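Local structure of putative lipoprotein (Parabacteroides distasonis, 4FVS) at residues K137-D143 with Y166-S172; N101-P106 with V118-S124; L83-G87 with Q206-V210. The protein is of unknown function but probably binds lipid or another hydrophobic ligand, perhaps at the cell envelope. All coordinates share one frame; numbering follows the deposited sequence.

Contact 1 of 3, residues K137-D143 with Y166-S172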
# COMPACT_ATOMS: atom_id res chain seq x y z
N LYS A 137 17.37 5.38 2.43
CA LYS A 137 16.51 5.75 3.55
C LYS A 137 15.91 4.52 4.15
O LYS A 137 15.47 3.63 3.42
CB LYS A 137 15.37 6.71 3.12
CG LYS A 137 15.69 8.18 2.98
CD LYS A 137 14.41 8.95 2.60
CE LYS A 137 14.64 10.41 2.29
NZ LYS A 137 13.41 11.06 1.76
N ASP A 138 15.84 4.49 5.47
CA ASP A 138 15.14 3.46 6.23
C ASP A 138 13.73 3.90 6.49
O ASP A 138 13.53 5.06 6.85
CB ASP A 138 15.83 3.20 7.58
CG ASP A 138 17.02 2.29 7.55
OD1 ASP A 138 16.86 1.13 7.08
OD2 ASP A 138 18.06 2.67 8.12
N MSE A 139 12.76 3.00 6.34
CA MSE A 139 11.38 3.34 6.67
C MSE A 139 10.80 2.21 7.46
O MSE A 139 10.76 1.08 6.97
CB MSE A 139 10.55 3.66 5.44
CG MSE A 139 11.23 4.69 4.55
SE MSE A 139 10.09 5.38 3.22
CE MSE A 139 8.95 6.44 4.31
N ALA A 140 10.41 2.49 8.71
CA ALA A 140 9.85 1.51 9.61
C ALA A 140 8.34 1.70 9.75
O ALA A 140 7.88 2.75 10.18
CB ALA A 140 10.52 1.59 10.97
N ILE A 141 7.57 0.70 9.32
CA ILE A 141 6.11 0.65 9.43
C ILE A 141 5.83 -0.30 10.60
O ILE A 141 6.07 -1.50 10.49
CB ILE A 141 5.41 0.25 8.10
CG1 ILE A 141 5.85 1.16 6.93
CG2 ILE A 141 3.88 0.24 8.25
CD1 ILE A 141 5.97 0.38 5.58
N LYS A 142 5.39 0.26 11.72
CA LYS A 142 5.21 -0.51 12.95
C LYS A 142 3.92 -0.12 13.67
O LYS A 142 3.20 0.76 13.21
CB LYS A 142 6.44 -0.28 13.88
CG LYS A 142 6.76 1.20 14.13
CD LYS A 142 8.15 1.42 14.64
CE LYS A 142 8.46 2.91 14.67
NZ LYS A 142 9.89 3.18 14.95
N ASP A 143 3.62 -0.78 14.81
CA ASP A 143 2.46 -0.54 15.67
C ASP A 143 1.17 -0.51 14.85
O ASP A 143 0.33 0.37 15.05
CB ASP A 143 2.67 0.76 16.46
CG ASP A 143 4.00 0.88 17.18
OD1 ASP A 143 4.34 -0.03 17.97
OD2 ASP A 143 4.68 1.92 17.00
N TYR A 166 -1.17 2.60 11.12
CA TYR A 166 0.24 2.19 11.26
C TYR A 166 1.05 3.42 11.66
O TYR A 166 0.65 4.53 11.34
CB TYR A 166 0.79 1.56 9.95
CG TYR A 166 0.88 2.55 8.80
CD1 TYR A 166 1.98 3.41 8.66
CD2 TYR A 166 -0.16 2.67 7.87
CE1 TYR A 166 2.01 4.41 7.68
CE2 TYR A 166 -0.13 3.65 6.87
CZ TYR A 166 0.95 4.52 6.78
OH TYR A 166 0.98 5.51 5.83
N ASN A 167 2.18 3.23 12.35
CA ASN A 167 3.13 4.29 12.66
C ASN A 167 4.29 4.17 11.69
O ASN A 167 4.64 3.05 11.27
CB ASN A 167 3.62 4.24 14.10
CG ASN A 167 2.63 4.67 15.15
OD1 ASN A 167 1.73 5.47 14.94
ND2 ASN A 167 2.86 4.22 16.34
N ILE A 168 4.87 5.30 11.30
CA ILE A 168 6.02 5.30 10.38
C ILE A 168 7.14 6.15 11.01
O ILE A 168 6.89 7.09 11.76
CB ILE A 168 5.66 5.77 8.92
CG1 ILE A 168 6.85 5.60 7.95
CG2 ILE A 168 5.07 7.18 8.85
CD1 ILE A 168 6.46 5.20 6.61
N ALA A 169 8.37 5.75 10.71
CA ALA A 169 9.60 6.42 11.12
C ALA A 169 10.56 6.33 9.96
O ALA A 169 10.75 5.23 9.45
CB ALA A 169 10.16 5.80 12.39
N THR A 170 11.10 7.48 9.48
CA THR A 170 11.99 7.57 8.32
C THR A 170 13.35 8.17 8.73
O THR A 170 13.42 9.33 9.16
CB THR A 170 11.31 8.37 7.19
OG1 THR A 170 9.99 7.88 6.98
CG2 THR A 170 12.09 8.33 5.88
N ARG A 171 14.41 7.34 8.59
CA ARG A 171 15.83 7.62 8.87
C ARG A 171 16.62 7.76 7.58
O ARG A 171 16.33 7.07 6.61
CB ARG A 171 16.45 6.51 9.71
CG ARG A 171 15.87 6.41 11.09
CD ARG A 171 16.42 5.22 11.83
NE ARG A 171 17.69 5.54 12.45
CZ ARG A 171 18.87 5.12 12.00
NH1 ARG A 171 18.94 4.35 10.91
NH2 ARG A 171 19.99 5.46 12.63
N SER A 172 17.62 8.64 7.58
CA SER A 172 18.45 8.90 6.41
C SER A 172 19.86 9.31 6.83
O SER A 172 20.00 10.05 7.80
CB SER A 172 17.83 10.00 5.55
OG SER A 172 18.62 10.23 4.40

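Contact 2 of 3, residues N101-P106 with V118-S124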
# COMPACT_ATOMS: atom_id res chain seq x y z
N ASN A 101 9.53 -6.99 1.52
CA ASN A 101 9.05 -7.38 2.85
C ASN A 101 7.55 -7.59 2.73
O ASN A 101 6.84 -6.65 2.40
CB ASN A 101 9.44 -6.36 3.96
CG ASN A 101 9.38 -6.88 5.40
OD1 ASN A 101 8.62 -7.78 5.75
ND2 ASN A 101 10.18 -6.30 6.29
N PHE A 102 7.09 -8.84 2.85
CA PHE A 102 5.67 -9.17 2.75
C PHE A 102 5.03 -9.10 4.11
O PHE A 102 5.53 -9.70 5.06
CB PHE A 102 5.47 -10.55 2.12
CG PHE A 102 5.75 -10.60 0.63
CD1 PHE A 102 4.80 -10.17 -0.29
CD2 PHE A 102 6.94 -11.11 0.14
CE1 PHE A 102 5.04 -10.25 -1.67
CE2 PHE A 102 7.18 -11.20 -1.23
CZ PHE A 102 6.23 -10.77 -2.12
N ILE A 103 3.96 -8.33 4.23
CA ILE A 103 3.22 -8.17 5.48
C ILE A 103 1.77 -8.66 5.31
O ILE A 103 1.20 -8.53 4.23
CB ILE A 103 3.26 -6.72 5.99
CG1 ILE A 103 2.75 -5.72 4.90
CG2 ILE A 103 4.69 -6.38 6.48
CD1 ILE A 103 2.46 -4.25 5.37
N ASN A 104 1.19 -9.21 6.38
CA ASN A 104 -0.18 -9.70 6.36
C ASN A 104 -1.18 -8.56 6.44
O ASN A 104 -0.87 -7.48 6.97
CB ASN A 104 -0.45 -10.67 7.51
CG ASN A 104 -0.52 -10.04 8.88
OD1 ASN A 104 0.23 -9.13 9.22
ND2 ASN A 104 -1.41 -10.51 9.72
N TYR A 105 -2.40 -8.83 5.93
CA TYR A 105 -3.56 -7.97 5.99
C TYR A 105 -4.68 -8.80 6.58
O TYR A 105 -5.21 -9.70 5.92
CB TYR A 105 -3.89 -7.34 4.61
CG TYR A 105 -2.98 -6.18 4.27
CD1 TYR A 105 -1.71 -6.40 3.75
CD2 TYR A 105 -3.38 -4.87 4.49
CE1 TYR A 105 -0.85 -5.34 3.46
CE2 TYR A 105 -2.52 -3.80 4.21
CZ TYR A 105 -1.26 -4.04 3.70
OH TYR A 105 -0.42 -3.00 3.39
N PRO A 106 -4.99 -8.59 7.87
CA PRO A 106 -6.04 -9.39 8.51
C PRO A 106 -7.42 -9.15 7.88
O PRO A 106 -7.68 -8.09 7.33
CB PRO A 106 -6.01 -8.91 9.97
CG PRO A 106 -4.67 -8.27 10.15
CD PRO A 106 -4.41 -7.62 8.82
N VAL A 118 -5.49 -9.16 17.41
CA VAL A 118 -5.17 -9.34 16.01
C VAL A 118 -3.69 -8.97 15.82
O VAL A 118 -3.24 -7.87 16.20
CB VAL A 118 -6.16 -8.59 15.08
CG1 VAL A 118 -6.33 -7.12 15.44
CG2 VAL A 118 -5.79 -8.78 13.62
N TYR A 119 -2.95 -9.97 15.28
CA TYR A 119 -1.51 -9.88 14.99
C TYR A 119 -1.25 -9.22 13.64
O TYR A 119 -1.87 -9.57 12.64
CB TYR A 119 -0.82 -11.26 15.03
CG TYR A 119 0.68 -11.20 14.78
CD1 TYR A 119 1.57 -10.94 15.83
CD2 TYR A 119 1.20 -11.35 13.50
CE1 TYR A 119 2.95 -10.81 15.59
CE2 TYR A 119 2.57 -11.24 13.25
CZ TYR A 119 3.44 -10.97 14.30
OH TYR A 119 4.78 -10.87 14.04
N PHE A 120 -0.28 -8.29 13.62
CA PHE A 120 0.15 -7.60 12.41
C PHE A 120 1.64 -7.71 12.23
O PHE A 120 2.37 -7.43 13.17
CB PHE A 120 -0.21 -6.10 12.45
CG PHE A 120 -1.66 -5.73 12.32
CD1 PHE A 120 -2.46 -5.62 13.45
CD2 PHE A 120 -2.20 -5.39 11.09
CE1 PHE A 120 -3.80 -5.22 13.34
CE2 PHE A 120 -3.54 -4.99 10.98
CZ PHE A 120 -4.33 -4.93 12.11
N ASP A 121 2.10 -8.05 11.03
CA ASP A 121 3.52 -8.07 10.73
C ASP A 121 4.05 -6.66 10.69
O ASP A 121 3.32 -5.77 10.29
CB ASP A 121 3.75 -8.73 9.37
CG ASP A 121 3.47 -10.21 9.27
OD1 ASP A 121 3.80 -10.94 10.23
OD2 ASP A 121 3.05 -10.64 8.20
N GLU A 122 5.30 -6.44 11.06
CA GLU A 122 5.92 -5.12 10.90
C GLU A 122 6.73 -5.08 9.62
O GLU A 122 7.20 -6.12 9.13
CB GLU A 122 6.81 -4.76 12.08
CG GLU A 122 6.03 -4.38 13.31
CD GLU A 122 6.86 -3.92 14.48
OE1 GLU A 122 8.10 -4.12 14.47
OE2 GLU A 122 6.26 -3.35 15.42
N ALA A 123 7.01 -3.89 9.16
CA ALA A 123 7.84 -3.68 7.99
C ALA A 123 8.95 -2.70 8.30
O ALA A 123 8.74 -1.71 8.99
CB ALA A 123 6.98 -3.16 6.84
N SER A 124 10.14 -3.00 7.84
CA SER A 124 11.27 -2.08 7.92
C SER A 124 12.04 -2.30 6.65
O SER A 124 12.83 -3.25 6.52
CB SER A 124 12.10 -2.23 9.18
OG SER A 124 13.16 -1.28 9.22

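Contact 3 of 3, residues L83-G87 with Q206-V210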
# COMPACT_ATOMS: atom_id res chain seq x y z
N LEU A 83 3.62 2.43 0.96
CA LEU A 83 4.34 3.67 0.62
C LEU A 83 3.90 4.26 -0.72
O LEU A 83 4.57 5.14 -1.26
CB LEU A 83 5.85 3.46 0.63
CG LEU A 83 6.47 2.79 1.89
CD1 LEU A 83 7.90 2.53 1.67
CD2 LEU A 83 6.30 3.64 3.12
N SER A 84 2.73 3.81 -1.25
CA SER A 84 2.06 4.30 -2.46
C SER A 84 1.42 5.66 -2.21
O SER A 84 0.18 5.79 -2.29
CB SER A 84 0.96 3.32 -2.89
OG SER A 84 1.41 2.00 -3.11
N TYR A 85 2.23 6.67 -1.80
CA TYR A 85 1.63 7.96 -1.49
C TYR A 85 2.58 9.06 -1.85
O TYR A 85 3.79 8.82 -1.85
CB TYR A 85 1.16 8.06 -0.03
CG TYR A 85 2.23 7.83 1.03
CD1 TYR A 85 3.04 8.88 1.47
CD2 TYR A 85 2.33 6.61 1.69
CE1 TYR A 85 3.97 8.70 2.48
CE2 TYR A 85 3.24 6.42 2.73
CZ TYR A 85 4.06 7.47 3.12
OH TYR A 85 4.95 7.33 4.15
N PRO A 86 2.03 10.28 -2.12
CA PRO A 86 2.86 11.42 -2.56
C PRO A 86 4.16 11.67 -1.76
O PRO A 86 5.17 11.89 -2.40
CB PRO A 86 1.91 12.60 -2.40
CG PRO A 86 0.58 12.03 -2.68
CD PRO A 86 0.59 10.64 -2.16
N GLY A 87 4.15 11.64 -0.43
CA GLY A 87 5.36 11.84 0.39
C GLY A 87 6.58 11.00 0.01
O GLY A 87 7.72 11.50 0.05
N GLN A 206 -1.12 15.12 5.62
CA GLN A 206 -0.09 15.54 4.67
C GLN A 206 -0.49 15.20 3.24
O GLN A 206 -0.19 15.95 2.30
CB GLN A 206 1.27 14.90 5.01
CG GLN A 206 1.86 15.32 6.37
CD GLN A 206 2.10 16.79 6.49
OE1 GLN A 206 1.35 17.51 7.17
NE2 GLN A 206 3.12 17.28 5.80
N SER A 207 -1.15 14.04 3.08
CA SER A 207 -1.57 13.51 1.79
C SER A 207 -2.61 12.41 1.97
O SER A 207 -2.87 11.98 3.08
CB SER A 207 -0.37 12.95 1.03
OG SER A 207 0.43 12.08 1.81
N TYR A 208 -3.21 11.98 0.86
CA TYR A 208 -4.20 10.91 0.81
C TYR A 208 -4.23 10.33 -0.61
O TYR A 208 -3.72 10.96 -1.55
CB TYR A 208 -5.58 11.37 1.28
CG TYR A 208 -6.28 12.36 0.37
CD1 TYR A 208 -6.04 13.73 0.47
CD2 TYR A 208 -7.23 11.93 -0.56
CE1 TYR A 208 -6.69 14.64 -0.36
CE2 TYR A 208 -7.86 12.83 -1.41
CZ TYR A 208 -7.59 14.18 -1.31
OH TYR A 208 -8.23 15.07 -2.13
N THR A 209 -4.75 9.10 -0.75
CA THR A 209 -4.89 8.46 -2.06
C THR A 209 -6.31 7.87 -2.14
O THR A 209 -6.89 7.50 -1.11
CB THR A 209 -3.80 7.40 -2.37
OG1 THR A 209 -4.15 6.15 -1.80
CG2 THR A 209 -2.39 7.83 -1.98
N VAL A 210 -6.86 7.83 -3.36
CA VAL A 210 -8.18 7.27 -3.60
C VAL A 210 -8.14 6.42 -4.85
O VAL A 210 -7.41 6.76 -5.79
CB VAL A 210 -9.35 8.31 -3.71
CG1 VAL A 210 -9.75 8.86 -2.36
CG2 VAL A 210 -9.01 9.45 -4.63

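Contact 1 of 3, residues K137-D143 with Y166-S172
M139, a selenomethionine, and I141 both meet I168 on the more closely packed face of this strand pair. The bend at the third torsion of M139 (chi3 72°) turns its CE methyl towards the neighbouring strand, 3.6 Å from CD1 of I168. CG1 of I141 lies beside the same CD1 at 4.1 Å, the two isoleucines pointing the same way. I141 CG2 approaches ring atom CD1 of Y166 obliquely, at 3.7 Å. L83 and Y85 from the loop leading into helix 86-89 also touch I168 here. Six backbone hydrogen bonds link D138 with R171, A140 with A169 and K142 with N167, each pair bonded in both directions: an antiparallel hairpin of long strands (132-154 and 157-171), consistent with the curved sheet of the LolA/LolB clan. The other face is looser and more open to solvent, with R171 exposed and D138, A140 and K142 partly so. The methyls of A140 and A169 are 4.5 Å apart, and D138 OD2 reaches R171 NH1 in a long salt bridge of 3.4 Å, at the guanidinium edge and in its plane. K126 pairs with D138 OD1. OD2 of exposed D143 accepts a hydrogen bond from N167 ND2 (3.0 Å) on its anti side, tilted from the carboxylate plane.

Contact 2 of 3, residues N101-P106 with V118-S124
N104 and D121 grip each other through backbone and side chain at once. The amide of N104 sits between its own backbone N and carbonyl carbon (chi1 72°), a turn that carries it across to the facing chain. There OD1 of N104 accepts the backbone N-H of D121 at 2.8 Å, while ND2 donates to Y119 O at 3.1 Å, an almost straight bond (171°) in the plane of the N104 amide, though tilted from the carbonyl plane of Y119. D121 reciprocates: its OD2 takes the backbone N-H of N104 at 3.0 Å, on the anti side of the carboxylate and somewhat out of its plane. E74 is a second acceptor for N104 ND2. With an alanine in place of N104, D121 N and Y119 O would probably lose their shared partner and residues 119-121 would be held less firmly. Apolar contacts flank the polar centre. CG2 of I103, anti to the carbonyl carbon, reaches CB of A123 at 4.0 Å. CG of P106 stands over one face of the F120 ring, 4.0 Å from its centroid, a CH-pi contact. Overall, an asparagine side chain binds main-chain atoms of an irregular segment beside the short strand 102-104, which pairs with 74-78 in a fold probably like that of LolA and LolB.

Contact 3 of 3, residues L83-G87 with Q206-V210
Residues 84-87 run 164° from the direction of 207-209, roughly antiparallel beside the strand in a sheet probably of the LolA/LolB kind, yet the nearest CA atoms, Y85 to T209 and P86 to S207, stay 6.6 Å apart, too far for a ladder. An inverse gamma turn centred on S84 leads to Y85, the N-cap of the short helix 86-89, while Q206 and S207 facing Q198 form a classic beta bulge in strand 205-214. Side chains of the helix entry also touch strands 27-41, 132-154 and 157-171. Contact across the pair is through van der Waals packing. P86 lays its ring against the strand: CG is 3.9 Å from S207 CB, and CD is 4.1 Å from the methyl CG2 of T209. That methyl, anti to the carbonyl carbon of T209, also lies 4.1 Å from CB of Y85. The polar ends of these buried strand residues are satisfied elsewhere, T209 OG1 by T196 and R18, S207 OG by Q198. From its place between backbone N and carbonyl carbon (chi1 49°), S207 OG approaches the Y85 ring obliquely, 4.1 Å from CD1.

Contact 3 is the buried one, and contacts 1 and 2 are each only partly buried. Contacts 1 and 2 meet through a shared run of strands: 123-129 neighbours 132-154, and I141 N lies 2.7 Å from A123 O, a probable hydrogen bond. Contacts 1 and 3 pack together where L83 CD1 lies by the selenium of M139 and the Y85 ring by the hydroxyl of Y166. Contacts 2 and 3 stand on opposite sides of the chain's centre, with nearest atoms about 7 Å apart. The chemistry follows the place: a regular backbone ladder within the hairpin of contact 1, side-chain hydrogen bonds where contact 2 is irregular, and van der Waals contact without cross-segment hydrogen bonds in contact 3.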